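Local coordinates for putative surface anchored protein (Clostridium perfringens B, PDB 4NI6) that probably forms part of the Ig-like repeat shaft of a cell-surface adhesin, stabilised by an autocatalytically generated Thr-Gln ester cross-link, at residues Asn45-Thr51 against Lys69-Ala75; Phe101-Val107 against Lys122-Glu128. All coordinates share one frame; numbering follows the deposited sequence. Where two conformers were deposited one is given.

Interaction 1. Residues Asn45-Thr51 against Lys69-Ala75; sequences NEKYNLT and KTTEVTA
Asn45 starts the contact with Ala75, giving its backbone N to Ala75 O in a bent bond (N-H...O 137°) at the open ends of a beta hairpin whose antiparallel arms belong to the Ig-like domain. Glu46 O then takes Ala75 N. At Lys47 the aliphatic chain meets Thr74, CG lying 3.6 Å from Thr74 OG1 in the conformer given. Tyr48 and Val73 form a hydrogen-bonded pair, Tyr48 N reaching Val73 O at 2.8 Å with the reverse bond nearly straight. On their face of the sheet Val73 CG2 touches both Tyr48 CB and Leu50 CB at 3.9 Å, and Trp83 of strand 81-90 packs on Val73. Ala75 CB touches the Tyr48 ring obliquely, at CE1, while the phenol OH is bonded to Gln123 OE1 and Val43 N. Asn49 projects from the other face alongside Glu72, amide and carboxylate planes 28° apart; in the Glu72 conformer given, Asn49 ND2 and Glu72 OE1 are only 2.5 Å apart, too short for a dependable bond. Leu50 pairs with Thr71 through two backbone bonds, and with CG anti to the backbone N (chi1 179°) its CD2 comes 4.2 Å from Val73 CG1. Last, Thr51 OG1 and Thr70 OG1 are hydrogen-bonded at 2.7 Å.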
ATOM      1  N   ASN A  45       5.315  12.896  15.465  1.00 10.24           N
ATOM      2  CA  ASN A  45       4.115  13.573  15.903  1.00 10.37           C
ATOM      3  C   ASN A  45       3.411  14.346  14.823  1.00 10.00           C
ATOM      4  O   ASN A  45       2.389  14.979  15.088  1.00 10.35           O
ATOM      5  CB  ASN A  45       4.371  14.421  17.150  1.00 10.56           C
ATOM      6  CG  ASN A  45       5.023  13.613  18.235  1.00  9.85           C
ATOM      7  OD1 ASN A  45       4.528  12.551  18.612  1.00 10.14           O
ATOM      8  ND2 ASN A  45       6.170  14.090  18.722  1.00 13.36           N
ATOM      9  N   GLU A  46       3.931  14.298  13.602  1.00 10.10           N
ATOM     10  CA  GLU A  46       3.334  15.006  12.488  1.00  9.47           C
ATOM     11  C   GLU A  46       2.277  14.142  11.773  1.00  9.49           C
ATOM     12  O   GLU A  46       2.469  12.913  11.602  1.00  9.69           O
ATOM     13  CB  GLU A  46       4.408  15.441  11.468  1.00 10.24           C
ATOM     14  CG  GLU A  46       5.264  16.596  11.948  1.00 10.65           C
ATOM     15  CD  GLU A  46       4.501  17.888  12.095  1.00 11.83           C
ATOM     16  OE1 GLU A  46       3.551  18.208  11.364  1.00 11.93           O
ATOM     17  OE2 GLU A  46       5.086  18.733  12.764  1.00 20.68           O
ATOM     18  N   LYS A  47       1.235  14.794  11.278  1.00  9.10           N
ATOM     19  CA  LYS A  47       0.184  14.116  10.495  0.50  9.86           C
ATOM     20  C   LYS A  47       0.567  14.033   9.026  1.00  9.68           C
ATOM     21  O   LYS A  47       1.186  14.976   8.462  1.00  9.58           O
ATOM     22  CB  LYS A  47      -1.129  14.890  10.607  0.50 11.25           C
ATOM     23  CG  LYS A  47      -1.750  14.855  11.989  0.50 11.24           C
ATOM     24  CD  LYS A  47      -3.192  15.339  12.035  0.50 19.19           C
ATOM     25  CE  LYS A  47      -3.328  16.793  11.602  0.50 26.64           C
ATOM     26  NZ  LYS A  47      -4.657  17.371  11.954  0.50 32.27           N
ATOM     27  N   TYR A  48       0.153  12.920   8.408  1.00  9.29           N
ATOM     28  CA  TYR A  48       0.362  12.637   6.979  1.00  8.64           C
ATOM     29  C   TYR A  48      -0.940  12.180   6.353  1.00  9.16           C
ATOM     30  O   TYR A  48      -1.746  11.544   7.030  1.00 10.28           O
ATOM     31  CB  TYR A  48       1.412  11.531   6.772  1.00  9.80           C
ATOM     32  CG  TYR A  48       2.813  11.948   7.173  1.00  9.79           C
ATOM     33  CD1 TYR A  48       3.189  12.007   8.524  1.00  9.59           C
ATOM     34  CD2 TYR A  48       3.768  12.202   6.210  1.00  9.59           C
ATOM     35  CE1 TYR A  48       4.460  12.453   8.902  1.00  9.35           C
ATOM     36  CE2 TYR A  48       5.026  12.662   6.568  1.00 10.29           C
ATOM     37  CZ  TYR A  48       5.368  12.740   7.913  1.00 10.06           C
ATOM     38  OH  TYR A  48       6.607  13.240   8.316  1.00 12.13           O
ATOM     39  N   ASN A  49      -1.163  12.600   5.115  1.00  9.42           N
ATOM     40  CA  ASN A  49      -2.211  12.021   4.293  1.00  9.76           C
ATOM     41  C   ASN A  49      -1.627  10.753   3.657  1.00 10.42           C
ATOM     42  O   ASN A  49      -0.702  10.832   2.849  1.00 11.65           O
ATOM     43  CB  ASN A  49      -2.553  12.986   3.146  1.00 11.19           C
ATOM     44  CG  ASN A  49      -2.690  14.471   3.563  1.00 14.00           C
ATOM     45  OD1 ASN A  49      -2.099  15.380   2.933  1.00 20.15           O
ATOM     46  ND2 ASN A  49      -3.552  14.742   4.512  1.00 12.46           N
ATOM     47  N   LEU A  50      -2.209   9.586   3.968  1.00  9.62           N
ATOM     48  CA  LEU A  50      -1.746   8.305   3.414  1.00  8.97           C
ATOM     49  C   LEU A  50      -2.723   7.860   2.341  1.00  9.09           C
ATOM     50  O   LEU A  50      -3.898   7.611   2.650  1.00  9.78           O
ATOM     51  CB  LEU A  50      -1.648   7.267   4.525  1.00 10.09           C
ATOM     52  CG  LEU A  50      -1.186   5.881   4.037  1.00  9.60           C
ATOM     53  CD1 LEU A  50       0.245   5.909   3.531  1.00 10.52           C
ATOM     54  CD2 LEU A  50      -1.353   4.815   5.109  1.00 11.62           C
ATOM     55  N   THR A  51      -2.258   7.830   1.111  1.00  9.21           N
ATOM     56  CA  THR A  51      -3.085   7.286   0.008  1.00  8.83           C
ATOM     57  C   THR A  51      -2.551   5.944  -0.433  1.00  8.26           C
ATOM     58  O   THR A  51      -1.409   5.803  -0.831  1.00  9.30           O
ATOM     59  CB  THR A  51      -3.078   8.228  -1.204  1.00 10.16           C
ATOM     60  OG1 THR A  51      -3.649   9.483  -0.828  1.00 10.75           O
ATOM     61  CG2 THR A  51      -3.894   7.622  -2.382  1.00 11.46           C
ATOM     62  N   LYS A  69      -7.732   4.569  -1.455  1.00 10.60           N
ATOM     63  CA  LYS A  69      -8.202   4.988  -0.145  1.00 10.66           C
ATOM     64  C   LYS A  69      -7.222   5.954   0.447  1.00  9.26           C
ATOM     65  O   LYS A  69      -6.021   5.703   0.404  1.00 10.25           O
ATOM     66  CB  LYS A  69      -8.326   3.791   0.789  1.00 13.41           C
ATOM     67  CG  LYS A  69      -8.973   4.154   2.105  1.00 18.48           C
ATOM     68  CD  LYS A  69      -9.349   2.917   2.891  1.00 22.22           C
ATOM     69  CE  LYS A  69      -9.548   3.234   4.363  1.00 30.63           C
ATOM     70  NZ  LYS A  69     -10.702   4.145   4.596  1.00 33.91           N
ATOM     71  N   THR A  70      -7.745   7.042   1.001  1.00  9.88           N
ATOM     72  CA  THR A  70      -6.894   8.002   1.726  1.00  9.92           C
ATOM     73  C   THR A  70      -7.385   8.150   3.163  1.00  9.74           C
ATOM     74  O   THR A  70      -8.585   8.340   3.407  1.00 10.54           O
ATOM     75  CB  THR A  70      -6.838   9.361   0.996  1.00  9.63           C
ATOM     76  OG1 THR A  70      -6.300   9.157  -0.309  1.00 10.05           O
ATOM     77  CG2 THR A  70      -5.957  10.357   1.738  1.00 10.96           C
ATOM     78  N   THR A  71      -6.455   8.102   4.123  0.50  8.84           N
ATOM     79  CA  THR A  71      -6.775   8.335   5.538  0.50  9.41           C
ATOM     80  C   THR A  71      -5.693   9.258   6.105  0.50 10.24           C
ATOM     81  O   THR A  71      -4.588   9.342   5.560  0.50 11.59           O
ATOM     82  CB  THR A  71      -6.792   7.020   6.366  0.50  9.55           C
ATOM     83  OG1 THR A  71      -5.531   6.363   6.234  0.50  9.06           O
ATOM     84  CG2 THR A  71      -7.917   6.089   5.934  0.50  9.03           C
ATOM     85  N   GLU A  72      -6.015   9.966   7.185  1.00  9.40           N
ATOM     86  CA  GLU A  72      -5.003  10.717   7.927  0.50 10.63           C
ATOM     87  C   GLU A  72      -4.364   9.833   8.980  1.00 10.87           C
ATOM     88  O   GLU A  72      -5.051   9.071   9.682  1.00 14.62           O
ATOM     89  CB  GLU A  72      -5.601  11.954   8.606  0.50 15.44           C
ATOM     90  CG  GLU A  72      -6.212  12.955   7.652  0.50 19.23           C
ATOM     91  CD  GLU A  72      -5.261  14.050   7.221  0.50 25.96           C
ATOM     92  OE1 GLU A  72      -4.172  13.732   6.695  0.50 28.06           O
ATOM     93  OE2 GLU A  72      -5.711  15.210   7.202  0.50 33.23           O
ATOM     94  N   VAL A  73      -3.039   9.815   8.965  1.00  9.77           N
ATOM     95  CA  VAL A  73      -2.249   9.032   9.905  1.00 10.08           C
ATOM     96  C   VAL A  73      -1.246   9.980  10.587  1.00  9.28           C
ATOM     97  O   VAL A  73      -1.016  11.073  10.102  1.00 11.44           O
ATOM     98  CB  VAL A  73      -1.508   7.855   9.187  1.00  9.51           C
ATOM     99  CG1 VAL A  73      -2.501   6.835   8.595  1.00 11.65           C
ATOM    100  CG2 VAL A  73      -0.570   8.388   8.102  1.00 11.47           C
ATOM    101  N   THR A  74      -0.647   9.530  11.670  1.00  9.20           N
ATOM    102  CA  THR A  74       0.322  10.367  12.369  1.00  9.65           C
ATOM    103  C   THR A  74       1.549   9.519  12.628  1.00 10.76           C
ATOM    104  O   THR A  74       1.442   8.388  13.150  1.00 10.00           O
ATOM    105  CB  THR A  74      -0.269  10.922  13.692  1.00 10.70           C
ATOM    106  OG1 THR A  74      -1.520  11.558  13.429  1.00 12.77           O
ATOM    107  CG2 THR A  74       0.676  11.940  14.354  1.00 10.13           C
ATOM    108  N   ALA A  75       2.732  10.120  12.429  1.00  9.70           N
ATOM    109  CA  ALA A  75       3.969   9.444  12.767  1.00 10.58           C
ATOM    110  C   ALA A  75       4.146   9.497  14.284  1.00  9.33           C
ATOM    111  O   ALA A  75       3.920  10.565  14.913  1.00 10.76           O
ATOM    112  CB  ALA A  75       5.174  10.063  12.052  1.00 11.37           C
TER

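Interaction 2. Residues Phe101-Val107 against Lys122-Glu128; sequences FENAESV and KQVVKHE
Glu102 and Ala104 each exchange two backbone hydrogen bonds with His127 and Val125 respectively, Ala104 N lying 2.8 Å from Val125 O. At one end the Phe101 ring presents a face to Glu128: Glu128 CB stands 3.8 Å from the ring centroid, 16° off the normal, a CH-pi contact. Asn103 and Lys126 run side by side, with a weak bond from Lys126 NZ to Asn103 OD1. Next along that face, Val124 CG2 packs against Glu105 CG at 3.9 Å. Glu105 crosses Lys122, whose CD, in the conformer given, lies 3.4 Å from Glu105 OE2; the charges themselves stay beyond salt-bridge range. Ser106 N bonds Gln123 O, and Gln123 N returns to Ser106 OG rather than to Ser106 O, which this contact buries without a partner. Ser106 OG, set between backbone N and carbonyl carbon (chi1 64°), also bonds Glu108 O. Farther out, Gln123 NE2 is held by Asp41 O, with Tyr48 the partner of OE1, and His127 NE2 by Asp132. With their axes 169° apart, the strands pair in antiparallel fashion over 102-105, the regular pattern being lost at Ser106, within a sheet of the Ig-like fold.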
ATOM      1  N   PHE A 101       0.200   0.206  -3.896  1.00  8.57           N
ATOM      2  CA  PHE A 101       1.053   1.396  -3.830  1.00  9.12           C
ATOM      3  C   PHE A 101       0.665   2.210  -2.581  1.00  8.63           C
ATOM      4  O   PHE A 101      -0.512   2.283  -2.217  1.00  9.76           O
ATOM      5  CB  PHE A 101       0.775   2.245  -5.041  1.00  9.61           C
ATOM      6  CG  PHE A 101       1.402   1.777  -6.327  1.00  9.99           C
ATOM      7  CD1 PHE A 101       2.096   0.579  -6.433  1.00  9.99           C
ATOM      8  CD2 PHE A 101       1.262   2.565  -7.467  1.00 11.23           C
ATOM      9  CE1 PHE A 101       2.645   0.171  -7.639  1.00 11.27           C
ATOM     10  CE2 PHE A 101       1.821   2.170  -8.681  1.00 12.83           C
ATOM     11  CZ  PHE A 101       2.502   0.968  -8.769  1.00 12.67           C
ATOM     12  N   GLU A 102       1.648   2.904  -1.971  1.00  9.41           N
ATOM     13  CA  GLU A 102       1.385   3.799  -0.825  1.00  9.69           C
ATOM     14  C   GLU A 102       2.163   5.101  -0.989  1.00 10.14           C
ATOM     15  O   GLU A 102       3.287   5.087  -1.488  1.00 11.37           O
ATOM     16  CB  GLU A 102       1.852   3.149   0.469  1.00  9.74           C
ATOM     17  CG  GLU A 102       1.074   1.924   0.897  1.00  9.16           C
ATOM     18  CD  GLU A 102      -0.335   2.179   1.435  1.00  9.34           C
ATOM     19  OE1 GLU A 102      -1.034   1.170   1.758  1.00 10.31           O
ATOM     20  OE2 GLU A 102      -0.825   3.316   1.414  1.00  9.44           O
ATOM     21  N   ASN A 103       1.494   6.197  -0.670  1.00  9.15           N
ATOM     22  CA  ASN A 103       2.078   7.530  -0.734  1.00 10.08           C
ATOM     23  C   ASN A 103       1.682   8.268   0.535  1.00 10.30           C
ATOM     24  O   ASN A 103       0.504   8.495   0.804  1.00 11.79           O
ATOM     25  CB  ASN A 103       1.503   8.224  -1.927  1.00 12.26           C
ATOM     26  CG  ASN A 103       2.148   9.562  -2.188  1.00 18.49           C
ATOM     27  OD1 ASN A 103       3.025   9.688  -3.036  1.00 30.18           O
ATOM     28  ND2 ASN A 103       1.739  10.566  -1.430  1.00 24.58           N
ATOM     29  N   ALA A 104       2.694   8.718   1.282  1.00 10.46           N
ATOM     30  CA  ALA A 104       2.466   9.503   2.516  1.00 10.18           C
ATOM     31  C   ALA A 104       2.965  10.925   2.276  1.00  9.59           C
ATOM     32  O   ALA A 104       4.126  11.129   1.931  1.00 11.70           O
ATOM     33  CB  ALA A 104       3.246   8.914   3.677  1.00 11.20           C
ATOM     34  N   GLU A 105       2.072  11.881   2.430  1.00  9.56           N
ATOM     35  CA  GLU A 105       2.419  13.284   2.245  1.00 10.01           C
ATOM     36  C   GLU A 105       2.121  14.039   3.543  1.00  9.89           C
ATOM     37  O   GLU A 105       0.994  14.025   4.034  1.00 10.24           O
ATOM     38  CB  GLU A 105       1.572  13.882   1.129  1.00 11.09           C
ATOM     39  CG  GLU A 105       1.805  15.381   0.907  1.00 12.60           C
ATOM     40  CD  GLU A 105       0.704  16.000   0.077  1.00 14.00           C
ATOM     41  OE1 GLU A 105      -0.494  15.817   0.401  1.00 16.61           O
ATOM     42  OE2 GLU A 105       1.041  16.663  -0.915  1.00 25.83           O
ATOM     43  N   SER A 106       3.090  14.789   4.073  1.00  9.85           N
ATOM     44  CA  SER A 106       2.812  15.491   5.334  1.00 10.66           C
ATOM     45  C   SER A 106       1.724  16.543   5.138  1.00  9.75           C
ATOM     46  O   SER A 106       1.613  17.146   4.061  1.00 10.71           O
ATOM     47  CB  SER A 106       4.083  16.093   5.928  1.00 10.57           C
ATOM     48  OG  SER A 106       4.645  17.110   5.092  1.00 12.09           O
ATOM     49  N   VAL A 107       0.949  16.790   6.203  1.00 10.17           N
ATOM     50  CA  VAL A 107      -0.064  17.822   6.183  1.00 10.86           C
ATOM     51  C   VAL A 107       0.569  19.228   6.208  1.00 11.30           C
ATOM     52  O   VAL A 107       0.121  20.134   5.499  1.00 13.80           O
ATOM     53  CB  VAL A 107      -1.041  17.658   7.365  1.00 10.70           C
ATOM     54  CG1 VAL A 107      -2.001  18.839   7.461  1.00 11.77           C
ATOM     55  CG2 VAL A 107      -1.825  16.348   7.218  1.00 10.98           C
ATOM     56  N   LYS A 122       5.897  20.013   1.491  0.50 15.74           N
ATOM     57  CA  LYS A 122       5.461  18.847   2.274  0.50 15.82           C
ATOM     58  C   LYS A 122       6.443  17.675   2.051  0.50 13.81           C
ATOM     59  O   LYS A 122       6.989  17.516   0.953  0.50 16.93           O
ATOM     60  CB  LYS A 122       4.020  18.428   1.884  0.50 15.37           C
ATOM     61  CG  LYS A 122       2.927  19.491   2.082  0.50 11.90           C
ATOM     62  CD  LYS A 122       1.579  19.100   1.443  0.50 14.76           C
ATOM     63  CE  LYS A 122       0.566  20.252   1.450  0.50 15.95           C
ATOM     64  NZ  LYS A 122      -0.780  19.956   0.870  0.50 16.84           N
ATOM     65  N   GLN A 123       6.747  16.934   3.115  1.00 13.21           N
ATOM     66  CA  GLN A 123       7.532  15.707   2.999  1.00 13.94           C
ATOM     67  C   GLN A 123       6.677  14.630   2.326  1.00 12.01           C
ATOM     68  O   GLN A 123       5.576  14.347   2.796  1.00 14.64           O
ATOM     69  CB  GLN A 123       7.949  15.196   4.375  1.00 13.82           C
ATOM     70  CG  GLN A 123       8.869  13.988   4.252  1.00 15.76           C
ATOM     71  CD  GLN A 123       9.276  13.419   5.582  1.00 13.65           C
ATOM     72  OE1 GLN A 123       8.561  13.524   6.566  1.00 16.52           O
ATOM     73  NE2 GLN A 123      10.402  12.752   5.598  1.00 14.88           N
ATOM     74  N   VAL A 124       7.158  14.078   1.219  1.00 13.09           N
ATOM     75  CA  VAL A 124       6.457  12.979   0.517  1.00 12.85           C
ATOM     76  C   VAL A 124       7.392  11.803   0.575  1.00 13.91           C
ATOM     77  O   VAL A 124       8.530  11.870   0.129  1.00 15.74           O
ATOM     78  CB  VAL A 124       6.170  13.381  -0.942  1.00 16.54           C
ATOM     79  CG1 VAL A 124       5.672  12.173  -1.728  1.00 19.65           C
ATOM     80  CG2 VAL A 124       5.140  14.503  -0.981  1.00 20.48           C
ATOM     81  N   VAL A 125       6.856  10.678   1.041  1.00 13.93           N
ATOM     82  CA  VAL A 125       7.587   9.423   1.063  1.00 13.71           C
ATOM     83  C   VAL A 125       6.634   8.361   0.519  1.00 13.42           C
ATOM     84  O   VAL A 125       5.463   8.275   0.906  1.00 15.86           O
ATOM     85  CB  VAL A 125       8.023   9.067   2.498  1.00 15.65           C
ATOM     86  CG1 VAL A 125       8.904   7.838   2.510  1.00 17.52           C
ATOM     87  CG2 VAL A 125       8.799  10.243   3.109  1.00 19.24           C
ATOM     88  N   LYS A 126       7.115   7.608  -0.454  1.00 14.13           N
ATOM     89  CA  LYS A 126       6.223   6.708  -1.160  1.00 15.49           C
ATOM     90  C   LYS A 126       6.845   5.353  -1.417  1.00 12.38           C
ATOM     91  O   LYS A 126       8.055   5.185  -1.321  1.00 13.85           O
ATOM     92  CB  LYS A 126       5.780   7.364  -2.442  1.00 18.68           C
ATOM     93  CG  LYS A 126       6.866   7.494  -3.481  1.00 24.12           C
ATOM     94  CD  LYS A 126       6.442   8.456  -4.578  1.00 39.88           C
ATOM     95  CE  LYS A 126       6.037   9.799  -4.000  1.00 46.32           C
ATOM     96  NZ  LYS A 126       5.295  10.637  -4.983  1.00 69.07           N
ATOM     97  N   HIS A 127       5.999   4.371  -1.706  1.00 10.96           N
ATOM     98  CA  HIS A 127       6.465   3.060  -2.140  1.00 11.56           C
ATOM     99  C   HIS A 127       5.497   2.531  -3.173  1.00 12.10           C
ATOM    100  O   HIS A 127       4.370   2.126  -2.848  1.00 12.39           O
ATOM    101  CB  HIS A 127       6.548   2.114  -0.958  1.00 13.00           C
ATOM    102  CG  HIS A 127       7.200   0.785  -1.289  1.00 12.21           C
ATOM    103  ND1 HIS A 127       8.487   0.656  -1.625  1.00 17.18           N
ATOM    104  CD2 HIS A 127       6.646  -0.470  -1.425  1.00 11.29           C
ATOM    105  CE1 HIS A 127       8.750  -0.617  -1.955  1.00 15.18           C
ATOM    106  NE2 HIS A 127       7.610  -1.307  -1.848  1.00 12.96           N
ATOM    107  N   GLU A 128       5.850   2.777  -4.423  1.00 12.80           N
ATOM    108  CA  GLU A 128       4.990   2.517  -5.574  1.00 12.60           C
ATOM    109  C   GLU A 128       5.733   1.632  -6.577  1.00 12.22           C
ATOM    110  O   GLU A 128       6.075   2.066  -7.678  1.00 14.35           O
ATOM    111  CB  GLU A 128       4.565   3.848  -6.214  1.00 18.21           C
ATOM    112  CG  GLU A 128       3.855   4.782  -5.245  1.00 19.38           C
ATOM    113  CD  GLU A 128       3.466   6.110  -5.865  1.00 37.31           C
ATOM    114  OE1 GLU A 128       4.176   6.579  -6.780  1.00 54.69           O
ATOM    115  OE2 GLU A 128       2.445   6.680  -5.431  1.00 55.90           O
TER
HETATM  116  O   HOH W   1      -1.711  20.106   3.823  1.00 24.16           O

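Overall arrangement
Both interactions lie in one mixed sheet of the Ig-like domain, their centres 9 Å apart on the same side of the chain's centre. They come in series along the sequence, 45-51 with 69-75 closing before 101-107 with 122-128 opens. Strands 47-57 and 97-106 are neighbours, so the order across the sheet is 63-74, 47-57, 97-106, 121-139. The seam between the two contacts is tied by the backbone, Asn49 N lying 2.8 Å from Glu105 O, and is also spanned by a side-chain hydrogen bond. A hairpin and two later strands thus become one continuous layer, consistent with a rigid repeat in an adhesin shaft.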